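PDB 4FD4: arylalkylamine N-Acetyltransferase like 5b from Aedes aegypti, which probably transfers acyl groups from coenzyme A thioesters to arylalkylamines such as serotonin and dopamine, as a GNAT-family N-acetyltransferase. Local coordinates for residues 22-30 with 129-137; 41-51 with 96-104. All coordinates share one frame; numbering follows the deposited sequence.

Interaction 1: 22-30 with 129-137. With GOL (glycerol), chain D.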
loop_
_atom_site.group_PDB
_atom_site.type_symbol
_atom_site.label_atom_id
_atom_site.label_comp_id
_atom_site.label_asym_id
_atom_site.label_seq_id
_atom_site.Cartn_x
_atom_site.Cartn_y
_atom_site.Cartn_z
ATOM N N GLU A 22 8.450 9.601 -9.513
ATOM C CA GLU A 22 9.040 8.783 -10.561
ATOM C C GLU A 22 9.119 7.337 -10.184
ATOM O O GLU A 22 8.807 6.525 -10.993
ATOM C CB GLU A 22 10.425 9.241 -10.989
ATOM C CG GLU A 22 10.980 8.472 -12.213
ATOM C CD GLU A 22 11.713 7.119 -11.900
ATOM O OE1 GLU A 22 12.338 6.946 -10.841
ATOM O OE2 GLU A 22 11.701 6.232 -12.762
ATOM N N ILE A 23 9.564 7.019 -8.968
ATOM C CA ILE A 23 9.701 5.606 -8.664
ATOM C C ILE A 23 8.317 4.954 -8.703
ATOM O O ILE A 23 8.161 3.817 -9.191
ATOM C CB ILE A 23 10.506 5.332 -7.347
ATOM C CG1 ILE A 23 10.700 3.826 -7.130
ATOM C CG2 ILE A 23 9.877 6.032 -6.155
ATOM C CD1 ILE A 23 11.816 3.225 -7.968
ATOM N N LEU A 24 7.292 5.692 -8.265
ATOM C CA LEU A 24 5.951 5.118 -8.283
ATOM C C LEU A 24 5.533 4.840 -9.721
ATOM O O LEU A 24 4.976 3.787 -10.024
ATOM C CB LEU A 24 4.921 6.042 -7.602
ATOM C CG LEU A 24 5.001 6.159 -6.076
ATOM C CD1 LEU A 24 3.997 7.217 -5.583
ATOM C CD2 LEU A 24 4.755 4.814 -5.385
ATOM N N HIS A 25 5.810 5.783 -10.611
ATOM C CA HIS A 25 5.448 5.588 -12.016
ATOM C C HIS A 25 6.165 4.351 -12.558
ATOM O O HIS A 25 5.613 3.616 -13.370
ATOM C CB HIS A 25 5.904 6.787 -12.850
ATOM C CG HIS A 25 4.882 7.870 -13.001
ATOM N ND1 HIS A 25 4.330 8.199 -14.226
ATOM C CD2 HIS A 25 4.347 8.728 -12.106
ATOM C CE1 HIS A 25 3.489 9.203 -14.066
ATOM N NE2 HIS A 25 3.476 9.547 -12.790
ATOM N N ARG A 26 7.396 4.119 -12.105
ATOM C CA ARG A 26 8.278 3.184 -12.826
ATOM C C ARG A 26 8.096 1.736 -12.399
ATOM O O ARG A 26 8.009 0.839 -13.237
ATOM C CB ARG A 26 9.752 3.596 -12.660
ATOM C CG ARG A 26 10.707 2.965 -13.681
ATOM C CD ARG A 26 12.156 3.389 -13.443
ATOM N NE ARG A 26 12.791 2.599 -12.388
ATOM C CZ ARG A 26 13.478 3.108 -11.367
ATOM N NH1 ARG A 26 14.021 2.297 -10.454
ATOM N NH2 ARG A 26 13.625 4.423 -11.251
ATOM N N ILE A 27 8.023 1.508 -11.095
ATOM C CA ILE A 27 8.012 0.143 -10.582
ATOM C C ILE A 27 6.739 -0.234 -9.840
ATOM O O ILE A 27 6.465 -1.416 -9.634
ATOM C CB ILE A 27 9.214 -0.127 -9.654
ATOM C CG1 ILE A 27 9.106 0.696 -8.370
ATOM C CG2 ILE A 27 10.539 0.165 -10.374
ATOM C CD1 ILE A 27 10.078 0.247 -7.284
ATOM N N TYR A 28 5.945 0.751 -9.436
ATOM C CA TYR A 28 4.758 0.418 -8.646
ATOM C C TYR A 28 3.480 0.272 -9.481
ATOM O O TYR A 28 2.941 -0.829 -9.619
ATOM C CB TYR A 28 4.541 1.429 -7.507
ATOM C CG TYR A 28 3.239 1.181 -6.767
ATOM C CD1 TYR A 28 3.043 0.018 -6.028
ATOM C CD2 TYR A 28 2.215 2.112 -6.804
ATOM C CE1 TYR A 28 1.842 -0.218 -5.359
ATOM C CE2 TYR A 28 1.019 1.894 -6.136
ATOM C CZ TYR A 28 0.836 0.728 -5.419
ATOM O OH TYR A 28 -0.362 0.525 -4.757
ATOM N N TYR A 29 3.000 1.385 -10.027
ATOM C CA TYR A 29 1.739 1.388 -10.774
ATOM C C TYR A 29 1.663 0.376 -11.929
ATOM O O TYR A 29 0.650 -0.304 -12.091
ATOM C CB TYR A 29 1.406 2.803 -11.256
ATOM C CG TYR A 29 0.937 3.714 -10.135
ATOM C CD1 TYR A 29 -0.223 3.428 -9.423
ATOM C CD2 TYR A 29 1.646 4.860 -9.798
ATOM C CE1 TYR A 29 -0.656 4.260 -8.387
ATOM C CE2 TYR A 29 1.216 5.696 -8.773
ATOM C CZ TYR A 29 0.063 5.387 -8.074
ATOM O OH TYR A 29 -0.371 6.219 -7.056
ATOM N N PRO A 30 2.742 0.253 -12.725
ATOM C CA PRO A 30 2.671 -0.670 -13.870
ATOM C C PRO A 30 2.460 -2.119 -13.464
ATOM O O PRO A 30 2.097 -2.950 -14.287
ATOM C CB PRO A 30 4.048 -0.507 -14.530
ATOM C CG PRO A 30 4.483 0.871 -14.153
ATOM C CD PRO A 30 3.979 1.056 -12.739
ATOM N N VAL A 129 0.756 -0.028 5.920
ATOM C CA VAL A 129 1.541 0.037 4.703
ATOM C C VAL A 129 0.600 -0.020 3.505
ATOM O O VAL A 129 -0.066 -1.037 3.273
ATOM C CB VAL A 129 2.580 -1.114 4.606
ATOM C CG1 VAL A 129 3.397 -0.970 3.327
ATOM C CG2 VAL A 129 3.507 -1.103 5.807
ATOM N N HIS A 130 0.549 1.078 2.756
ATOM C CA HIS A 130 -0.266 1.167 1.540
ATOM C C HIS A 130 0.503 0.629 0.333
ATOM O O HIS A 130 -0.076 -0.015 -0.544
ATOM C CB HIS A 130 -0.634 2.622 1.228
ATOM C CG HIS A 130 -1.490 3.285 2.274
ATOM N ND1 HIS A 130 -2.795 2.931 2.497
ATOM C CD2 HIS A 130 -1.215 4.312 3.119
ATOM C CE1 HIS A 130 -3.303 3.703 3.454
ATOM N NE2 HIS A 130 -2.364 4.539 3.850
ATOM N N ILE A 131 1.799 0.938 0.274
ATOM C CA ILE A 131 2.628 0.569 -0.882
ATOM C C ILE A 131 3.961 -0.060 -0.441
ATOM O O ILE A 131 4.605 0.419 0.488
ATOM C CB ILE A 131 2.938 1.809 -1.764
ATOM C CG1 ILE A 131 1.660 2.359 -2.407
ATOM C CG2 ILE A 131 3.983 1.484 -2.836
ATOM C CD1 ILE A 131 1.850 3.689 -3.132
ATOM N N LEU A 132 4.365 -1.140 -1.100
ATOM C CA LEU A 132 5.702 -1.711 -0.910
ATOM C C LEU A 132 6.149 -2.174 -2.291
ATOM O O LEU A 132 5.565 -3.104 -2.845
ATOM C CB LEU A 132 5.641 -2.906 0.043
ATOM C CG LEU A 132 6.908 -3.735 0.316
ATOM C CD1 LEU A 132 7.988 -2.885 0.945
ATOM C CD2 LEU A 132 6.593 -4.929 1.212
ATOM N N ALA A 133 7.147 -1.505 -2.861
ATOM C CA ALA A 133 7.574 -1.804 -4.229
ATOM C C ALA A 133 9.094 -1.787 -4.376
ATOM O O ALA A 133 9.774 -0.864 -3.921
ATOM C CB ALA A 133 6.924 -0.845 -5.215
ATOM N N VAL A 134 9.615 -2.820 -5.021
ATOM C CA VAL A 134 11.048 -2.978 -5.193
ATOM C C VAL A 134 11.320 -3.166 -6.675
ATOM O O VAL A 134 10.616 -3.918 -7.350
ATOM C CB VAL A 134 11.551 -4.206 -4.407
ATOM C CG1 VAL A 134 13.007 -4.510 -4.735
ATOM C CG2 VAL A 134 11.381 -3.979 -2.905
ATOM N N ASP A 135 12.323 -2.469 -7.186
ATOM C CA ASP A 135 12.765 -2.693 -8.564
ATOM C C ASP A 135 13.214 -4.156 -8.701
ATOM O O ASP A 135 14.136 -4.583 -8.015
ATOM C CB ASP A 135 13.920 -1.751 -8.874
ATOM C CG ASP A 135 14.359 -1.815 -10.321
ATOM O OD1 ASP A 135 14.717 -0.745 -10.854
ATOM O OD2 ASP A 135 14.374 -2.928 -10.911
ATOM N N PRO A 136 12.544 -4.935 -9.566
ATOM C CA PRO A 136 12.835 -6.377 -9.602
ATOM C C PRO A 136 14.229 -6.744 -10.118
ATOM O O PRO A 136 14.637 -7.904 -9.942
ATOM C CB PRO A 136 11.747 -6.942 -10.531
ATOM C CG PRO A 136 11.309 -5.801 -11.362
ATOM C CD PRO A 136 11.476 -4.562 -10.515
ATOM N N THR A 137 14.940 -5.789 -10.719
ATOM C CA THR A 137 16.311 -6.032 -11.174
ATOM C C THR A 137 17.342 -5.882 -10.059
ATOM O O THR A 137 18.528 -6.173 -10.260
ATOM C CB THR A 137 16.720 -5.119 -12.360
ATOM O OG1 THR A 137 16.896 -3.773 -11.896
ATOM C CG2 THR A 137 15.659 -5.175 -13.474
HETATM C C1 GOL D . 1.390 -4.407 -1.150
HETATM O O1 GOL D . 1.630 -5.650 -1.770
HETATM C C2 GOL D . 1.203 -3.388 -2.254
HETATM O O2 GOL D . 2.335 -2.538 -2.289
HETATM C C3 GOL D . -0.087 -2.616 -1.989
HETATM O O3 GOL D . -0.595 -2.100 -3.202
#

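Interaction 2: 41-51 with 96-104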
loop_
_atom_site.group_PDB
_atom_site.type_symbol
_atom_site.label_atom_id
_atom_site.label_comp_id
_atom_site.label_asym_id
_atom_site.label_seq_id
_atom_site.Cartn_x
_atom_site.Cartn_y
_atom_site.Cartn_z
ATOM N N GLY A 41 -9.532 0.247 -17.779
ATOM C CA GLY A 41 -8.218 0.793 -18.077
ATOM C C GLY A 41 -7.206 0.539 -16.972
ATOM O O GLY A 41 -7.504 0.720 -15.782
ATOM N N LYS A 42 -6.004 0.126 -17.359
ATOM C CA LYS A 42 -4.992 -0.262 -16.386
ATOM C C LYS A 42 -4.161 0.914 -15.859
ATOM O O LYS A 42 -3.469 0.783 -14.847
ATOM C CB LYS A 42 -4.068 -1.335 -16.982
ATOM C CG LYS A 42 -3.292 -0.868 -18.216
ATOM C CD LYS A 42 -2.421 -1.983 -18.801
ATOM C CE LYS A 42 -3.245 -3.210 -19.183
ATOM N NZ LYS A 42 -3.253 -4.262 -18.119
ATOM N N SER A 43 -4.220 2.057 -16.531
ATOM C CA SER A 43 -3.389 3.191 -16.119
ATOM C C SER A 43 -3.880 3.803 -14.811
ATOM O O SER A 43 -5.087 3.820 -14.535
ATOM C CB SER A 43 -3.348 4.276 -17.195
ATOM O OG SER A 43 -2.496 5.340 -16.789
ATOM N N HIS A 44 -2.945 4.309 -14.009
ATOM C CA HIS A 44 -3.320 5.044 -12.800
ATOM C C HIS A 44 -3.740 6.480 -13.132
ATOM O O HIS A 44 -3.453 7.007 -14.211
ATOM C CB HIS A 44 -2.208 5.005 -11.737
ATOM C CG HIS A 44 -1.114 6.008 -11.954
ATOM N ND1 HIS A 44 0.006 5.738 -12.723
ATOM C CD2 HIS A 44 -0.946 7.260 -11.482
ATOM C CE1 HIS A 44 0.799 6.788 -12.721
ATOM N NE2 HIS A 44 0.247 7.733 -11.975
ATOM N N THR A 45 -4.450 7.106 -12.203
ATOM C CA THR A 45 -4.954 8.450 -12.414
ATOM C C THR A 45 -4.208 9.429 -11.526
ATOM O O THR A 45 -3.469 9.019 -10.617
ATOM C CB THR A 45 -6.442 8.541 -12.060
ATOM O OG1 THR A 45 -6.622 8.174 -10.686
ATOM C CG2 THR A 45 -7.268 7.612 -12.936
ATOM N N LEU A 46 -4.419 10.718 -11.773
ATOM C CA LEU A 46 -3.804 11.772 -10.969
ATOM C C LEU A 46 -4.292 11.770 -9.513
ATOM O O LEU A 46 -3.522 12.075 -8.603
ATOM C CB LEU A 46 -4.029 13.147 -11.600
ATOM C CG LEU A 46 -3.223 14.302 -10.985
ATOM C CD1 LEU A 46 -1.722 14.041 -11.075
ATOM C CD2 LEU A 46 -3.563 15.653 -11.627
ATOM N N ASP A 47 -5.557 11.438 -9.268
ATOM C CA ASP A 47 -6.029 11.455 -7.879
ATOM C C ASP A 47 -5.426 10.329 -7.014
ATOM O O ASP A 47 -5.195 10.513 -5.804
ATOM C CB ASP A 47 -7.566 11.639 -7.715
ATOM C CG ASP A 47 -8.407 10.837 -8.703
ATOM O OD1 ASP A 47 -9.660 10.877 -8.549
ATOM O OD2 ASP A 47 -7.862 10.186 -9.618
ATOM N N ASP A 48 -5.122 9.209 -7.675
ATOM C CA ASP A 48 -4.423 8.062 -7.104
ATOM C C ASP A 48 -3.027 8.528 -6.669
ATOM O O ASP A 48 -2.601 8.391 -5.506
ATOM C CB ASP A 48 -4.316 7.005 -8.217
ATOM C CG ASP A 48 -3.988 5.615 -7.707
ATOM O OD1 ASP A 48 -4.461 4.633 -8.322
ATOM O OD2 ASP A 48 -3.256 5.494 -6.704
ATOM N N GLU A 49 -2.315 9.099 -7.633
ATOM C CA GLU A 49 -1.001 9.645 -7.403
ATOM C C GLU A 49 -0.983 10.665 -6.261
ATOM O O GLU A 49 -0.111 10.636 -5.380
ATOM C CB GLU A 49 -0.528 10.298 -8.704
ATOM C CG GLU A 49 0.901 10.715 -8.724
ATOM C CD GLU A 49 1.357 11.012 -10.145
ATOM O OE1 GLU A 49 1.580 10.054 -10.922
ATOM O OE2 GLU A 49 1.452 12.204 -10.481
ATOM N N ARG A 50 -1.947 11.575 -6.264
ATOM C CA ARG A 50 -2.024 12.571 -5.208
ATOM C C ARG A 50 -2.173 11.922 -3.840
ATOM O O ARG A 50 -1.565 12.376 -2.856
ATOM C CB ARG A 50 -3.186 13.538 -5.445
ATOM C CG ARG A 50 -3.232 14.681 -4.441
ATOM C CD ARG A 50 -4.267 15.736 -4.812
ATOM N NE ARG A 50 -5.602 15.158 -4.902
ATOM C CZ ARG A 50 -6.252 14.954 -6.044
ATOM N NH1 ARG A 50 -5.692 15.300 -7.200
ATOM N NH2 ARG A 50 -7.465 14.410 -6.028
ATOM N N PHE A 51 -3.000 10.883 -3.769
ATOM C CA PHE A 51 -3.149 10.158 -2.510
ATOM C C PHE A 51 -1.792 9.626 -2.049
ATOM O O PHE A 51 -1.371 9.868 -0.919
ATOM C CB PHE A 51 -4.121 8.994 -2.659
ATOM C CG PHE A 51 -4.232 8.126 -1.411
ATOM C CD1 PHE A 51 -3.614 6.886 -1.350
ATOM C CD2 PHE A 51 -4.958 8.562 -0.310
ATOM C CE1 PHE A 51 -3.710 6.088 -0.204
ATOM C CE2 PHE A 51 -5.068 7.771 0.838
ATOM C CZ PHE A 51 -4.443 6.536 0.890
ATOM N N THR A 96 -14.292 12.507 -5.684
ATOM C CA THR A 96 -12.985 12.508 -6.335
ATOM C C THR A 96 -13.108 12.744 -7.848
ATOM O O THR A 96 -14.192 12.617 -8.417
ATOM C CB THR A 96 -12.209 11.211 -6.029
ATOM O OG1 THR A 96 -10.810 11.408 -6.277
ATOM C CG2 THR A 96 -12.753 10.050 -6.843
ATOM N N GLU A 97 -12.005 13.108 -8.492
ATOM C CA GLU A 97 -12.039 13.483 -9.910
ATOM C C GLU A 97 -12.387 12.327 -10.847
ATOM O O GLU A 97 -13.190 12.494 -11.764
ATOM C CB GLU A 97 -10.719 14.128 -10.354
ATOM C CG GLU A 97 -10.470 15.523 -9.800
ATOM C CD GLU A 97 -9.647 15.503 -8.523
ATOM O OE1 GLU A 97 -9.563 14.428 -7.892
ATOM O OE2 GLU A 97 -9.079 16.556 -8.157
ATOM N N THR A 98 -11.788 11.156 -10.638
ATOM C CA THR A 98 -12.021 10.059 -11.567
ATOM C C THR A 98 -12.855 8.942 -10.969
ATOM O O THR A 98 -12.828 8.708 -9.758
ATOM C CB THR A 98 -10.698 9.465 -12.131
ATOM O OG1 THR A 98 -10.043 8.692 -11.122
ATOM C CG2 THR A 98 -9.759 10.572 -12.610
ATOM N N LYS A 99 -13.581 8.228 -11.821
ATOM C CA LYS A 99 -14.360 7.105 -11.335
ATOM C C LYS A 99 -13.438 5.978 -10.888
ATOM O O LYS A 99 -13.734 5.293 -9.918
ATOM C CB LYS A 99 -15.361 6.598 -12.384
ATOM C CG LYS A 99 -16.092 5.323 -11.934
ATOM C CD LYS A 99 -17.502 5.233 -12.494
ATOM C CE LYS A 99 -18.135 3.880 -12.198
ATOM N NZ LYS A 99 -18.055 3.501 -10.762
ATOM N N LYS A 100 -12.320 5.788 -11.587
ATOM C CA LYS A 100 -11.418 4.691 -11.240
ATOM C C LYS A 100 -10.911 4.821 -9.810
ATOM O O LYS A 100 -10.894 3.838 -9.051
ATOM C CB LYS A 100 -10.225 4.613 -12.195
ATOM C CG LYS A 100 -9.233 3.517 -11.806
ATOM C CD LYS A 100 -8.173 3.280 -12.875
ATOM C CE LYS A 100 -7.178 2.226 -12.432
ATOM N NZ LYS A 100 -6.358 1.684 -13.567
ATOM N N TRP A 101 -10.478 6.021 -9.450
ATOM C CA TRP A 101 -9.935 6.229 -8.105
ATOM C C TRP A 101 -11.036 6.096 -7.061
ATOM O O TRP A 101 -10.784 5.572 -5.985
ATOM C CB TRP A 101 -9.191 7.559 -7.957
ATOM C CG TRP A 101 -8.657 7.786 -6.545
ATOM C CD1 TRP A 101 -8.948 8.834 -5.712
ATOM C CD2 TRP A 101 -7.777 6.925 -5.811
ATOM N NE1 TRP A 101 -8.283 8.687 -4.516
ATOM C CE2 TRP A 101 -7.564 7.514 -4.547
ATOM C CE3 TRP A 101 -7.136 5.713 -6.101
ATOM C CZ2 TRP A 101 -6.743 6.942 -3.578
ATOM C CZ3 TRP A 101 -6.327 5.134 -5.130
ATOM C CH2 TRP A 101 -6.138 5.753 -3.887
ATOM N N GLY A 102 -12.244 6.565 -7.374
ATOM C CA GLY A 102 -13.382 6.355 -6.478
ATOM C C GLY A 102 -13.670 4.882 -6.216
ATOM O O GLY A 102 -13.881 4.463 -5.066
ATOM N N ASP A 103 -13.660 4.087 -7.285
ATOM C CA ASP A 103 -13.873 2.648 -7.170
ATOM C C ASP A 103 -12.780 1.975 -6.343
ATOM O O ASP A 103 -13.056 1.101 -5.494
ATOM C CB ASP A 103 -13.939 1.986 -8.558
ATOM C CG ASP A 103 -15.160 2.410 -9.365
ATOM O OD1 ASP A 103 -15.122 2.230 -10.607
ATOM O OD2 ASP A 103 -16.144 2.921 -8.769
ATOM N N ILE A 104 -11.534 2.366 -6.600
ATOM C CA ILE A 104 -10.412 1.790 -5.849
ATOM C C ILE A 104 -10.505 2.163 -4.372
ATOM O O ILE A 104 -10.307 1.318 -3.490
ATOM C CB ILE A 104 -9.039 2.186 -6.441
ATOM C CG1 ILE A 104 -8.849 1.499 -7.797
ATOM C CG2 ILE A 104 -7.911 1.763 -5.501
ATOM C CD1 ILE A 104 -7.657 2.023 -8.600
#

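Interaction 1: 22-30 with 129-137
Tyr28 lays one face of its ring over Ile131, whose CG2 sits 3.8 Å from the ring centroid and only 20° off the normal, a CH-pi contact. The rest of the isoleucine runs on beneath the phenol end, with CG1 3.5 Å from CZ of Tyr28, and its CD1 also meets Leu24 CD2. With CG anti to the backbone N (chi1 174°), the tyrosine carries its ring back along the strand, toward His130, while its CB rests on the methyl of Ala133. Ile27 CD1 lies 3.9 Å from Ala133 CB and 3.5 Å from the backbone N of Asp135. Helix residues 22-28 cross strand residues 129-134 at 70°.

At the margin Arg26 NH1 gives a hydrogen bond of 3.1 Å to Asp135 OD1 and another to Phe72 O, while NH2 turns back to Glu22. Asp135 OD2 accepts from Thr137 N in an Asx turn. His130 and Ile131 both face Ile77 in a classic beta bulge. Such a bulge is a GNAT hallmark, and the backbone just after it usually meets the coenzyme's pantetheine arm; here Leu132 N bonds O2 of a glycerol, probably from the crystallisation liquor (2.7 Å). Its O3 shares a hydrogen bond with Tyr28 OH, which also bonds a second glycerol. Apolar contacts therefore seat the helix, a salt-bridge network of Glu22, Arg26 and Asp135 ties it to the loop after the strand, and polar groups near the bulge can hold a small polyol.

Interaction 2: 41-51 with 96-104
Asp47 pushes its carboxylate against the start of helix 99-115, where both oxygens are doubly gripped. OD1 accepts from Thr96 OG1 at 2.6 Å on its anti side and from Thr98 N at 3.0 Å, nearly straight at 168°. OD2 takes Thr98 OG1 (3.0 Å) on its syn lone pair and Thr45 OG1 from its own segment. Thr98 OG1 in turn accepts from Trp101 N, so one hydroxyl links the carboxylate to the helix cap.

Lys100, extended to its tip, gives hydrogen bonds from NZ to Gly41 O and Ser43 O, both 2.7 Å, and a third to Thr35 O. On the outer side Arg50 NH2 meets the syn lone pair of Glu97 OE1 at 2.8 Å, completing a salt bridge. Beside the Asp47 carboxylate, the Trp101 indole packs against the start of the other helix: Asp48 CA sits over its six-membered ring, and CZ2 is 3.5 Å from Phe51 CB. Its buried NE1 has no partner in the model, whereas Asp48 OD2 is bonded by Tyr29 OH. Residues 46-51 and 99-104 run at 49° to each other, and their helices start from threonine N-caps, Thr45 and the capping Thr98, packed together within the GNAT fold.

Interaction 1, nearer the centre of the chain, sets a helix on the central sheet mainly through aliphatic and aromatic contact, with charges at its margin. Interaction 2 lies farther out and joins two helix starts and the loops before them, relying on buried polar groups as much as on an aromatic side chain, with one exposed salt bridge at the rim. They share no segment, yet they touch: Tyr29 of segment 22-30 stacks on His44, and its hydroxyl bond to Asp48 marks the junction. Helix 46-53, one partner of interaction 2, is also touched by helix 17-28 of interaction 1, through Leu24. One domain can thus join its parts by quite different chemistry.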